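Local coordinates for protein 11S globulin isoform 1 (Cocos nucifera, PDB 5WPW) that serves as a hexameric seed storage protein that acts as a nutrient reservoir in coconut, at residues A[374-378]-A[407-411]. The protein carries 2 engineered substitutions. Residue numbers count along the deposited sequence, not the author numbering.
Sequences IVGKT and RGDEV. Engineered in segment 374-378: Ile-374 (natural residue Val).
After strand 371-373, the irregular segment 374-378 passes a type I beta turn, Arg-407 to Glu-410, closed by Glu-410 N to Arg-407 O (2.9 Å). Ile-374, engineered from Val, is buried against Pro-301 and Trp-303, clear of the turn. Val-375 is extended (phi/psi -122/153); its branched side chain packs on Pro-301 and Phe-414, while its O accepts a 2.7 Å hydrogen bond from a water that also donates a weak 3.3 Å one to Val-411 O. Gly-376 sets the register, its CA 4.5 Å from that of Gly-408. Its angles (120/-177) would jam a side chain against the preceding carbonyl, and a CB would crowd Glu-410 O; lacking one, its CA can come within 3.5 Å of Glu-410 O, and it also makes a CA-H...O contact with Arg-407 O (3.4 Å). Lys-377 turns helical (-67/-28). Its N donates to Glu-410 O (2.9 Å, 162°), the sole direct hydrogen bond between the segments, and its CA makes a CA-H...O contact with Gly-408 O (3.1 Å). With chi1 and chi3 p and chi2 148°, its aliphatic chain lies along the turn, CE 3.5 Å from Asp-409 O and 4.0 Å from Val-411 CG1; NZ has a long, weak ion pair with Glu-103 and a weak hydrogen bond to Glu-81 O, both of a second subunit. Arg-407 NH1 forms a salt bridge with Glu-410 OE2 across the turn (3.2 Å), and Arg-407 NE hydrogen-bonds Ala-191 O of a third subunit. Backbone-led packing thus closes the base of the helical extension (386-393, 397-405) flanking the C-terminal cupin beta-barrel at 11S globulin subunit interfaces.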
loop_
_atom_site.group_PDB
_atom_site.type_symbol
_atom_site.label_atom_id
_atom_site.label_comp_id
_atom_site.label_asym_id
_atom_site.label_seq_id
_atom_site.Cartn_x
_atom_site.Cartn_y
_atom_site.Cartn_z
ATOM N N ILE A 374 25.651 -11.222 16.173
ATOM C CA ILE A 374 26.400 -10.570 17.247
ATOM C C ILE A 374 27.807 -10.215 16.800
ATOM O O ILE A 374 28.276 -9.113 17.077
ATOM C CB ILE A 374 26.407 -11.470 18.500
ATOM C CG1 ILE A 374 24.975 -11.719 18.964
ATOM C CG2 ILE A 374 27.156 -10.819 19.643
ATOM C CD1 ILE A 374 24.851 -12.549 20.225
ATOM N N VAL A 375 28.475 -11.141 16.106
ATOM C CA VAL A 375 29.777 -10.940 15.481
ATOM C C VAL A 375 29.657 -11.218 13.992
ATOM O O VAL A 375 28.796 -11.986 13.552
ATOM C CB VAL A 375 30.864 -11.841 16.100
ATOM C CG1 VAL A 375 31.400 -11.201 17.363
ATOM C CG2 VAL A 375 30.308 -13.234 16.372
ATOM N N GLY A 376 30.524 -10.589 13.213
ATOM C CA GLY A 376 30.538 -10.785 11.778
ATOM C C GLY A 376 30.288 -9.493 11.029
ATOM O O GLY A 376 30.125 -8.423 11.614
ATOM N N LYS A 377 30.236 -9.619 9.702
ATOM C CA LYS A 377 30.280 -8.433 8.854
ATOM C C LYS A 377 29.039 -7.553 9.005
ATOM O O LYS A 377 29.124 -6.330 8.832
ATOM C CB LYS A 377 30.498 -8.846 7.397
ATOM C CG LYS A 377 29.303 -9.428 6.680
ATOM C CD LYS A 377 29.358 -9.064 5.202
ATOM C CE LYS A 377 30.535 -9.753 4.516
ATOM N NZ LYS A 377 31.105 -8.947 3.390
ATOM N N THR A 378 27.896 -8.130 9.364
ATOM C CA THR A 378 26.657 -7.363 9.455
ATOM C C THR A 378 26.128 -7.286 10.882
ATOM O O THR A 378 24.917 -7.240 11.098
ATOM C CB THR A 378 25.587 -7.966 8.544
ATOM O OG1 THR A 378 25.345 -9.326 8.922
ATOM C CG2 THR A 378 26.009 -7.932 7.094
ATOM N N ARG A 407 36.308 -11.549 13.245
ATOM C CA ARG A 407 35.353 -12.111 12.293
ATOM C C ARG A 407 34.663 -11.044 11.453
ATOM O O ARG A 407 33.686 -11.352 10.753
ATOM C CB ARG A 407 34.283 -12.915 13.028
ATOM C CG ARG A 407 34.806 -14.111 13.746
ATOM C CD ARG A 407 34.897 -15.267 12.816
ATOM N NE ARG A 407 34.596 -16.487 13.536
ATOM C CZ ARG A 407 35.067 -17.676 13.198
ATOM N NH1 ARG A 407 35.857 -17.789 12.145
ATOM N NH2 ARG A 407 34.737 -18.749 13.904
ATOM N N GLY A 408 35.133 -9.796 11.518
ATOM C CA GLY A 408 34.388 -8.671 10.978
ATOM C C GLY A 408 34.177 -8.714 9.484
ATOM O O GLY A 408 33.352 -7.949 8.971
ATOM N N ASP A 409 34.890 -9.583 8.779
ATOM C CA ASP A 409 34.752 -9.740 7.342
ATOM C C ASP A 409 33.804 -10.864 6.957
ATOM O O ASP A 409 33.509 -11.017 5.767
ATOM C CB ASP A 409 36.117 -10.035 6.710
ATOM C CG ASP A 409 36.869 -8.787 6.336
ATOM O OD1 ASP A 409 36.253 -7.701 6.322
ATOM O OD2 ASP A 409 38.081 -8.892 6.057
ATOM N N GLU A 410 33.338 -11.656 7.919
ATOM C CA GLU A 410 32.709 -12.935 7.630
ATOM C C GLU A 410 31.192 -12.855 7.671
ATOM O O GLU A 410 30.622 -12.218 8.555
ATOM C CB GLU A 410 33.187 -14.006 8.609
ATOM C CG GLU A 410 34.456 -14.665 8.112
ATOM C CD GLU A 410 35.145 -15.521 9.140
ATOM O OE1 GLU A 410 36.206 -15.096 9.632
ATOM O OE2 GLU A 410 34.643 -16.621 9.422
ATOM N N VAL A 411 30.560 -13.534 6.708
ATOM C CA VAL A 411 29.122 -13.775 6.641
ATOM C C VAL A 411 28.697 -14.672 7.794
ATOM O O VAL A 411 29.522 -15.066 8.624
ATOM C CB VAL A 411 28.742 -14.408 5.287
ATOM C CG1 VAL A 411 29.070 -13.481 4.158
ATOM C CG2 VAL A 411 29.477 -15.760 5.088
HETATM O O HOH W 1 28.452 -13.388 11.270
#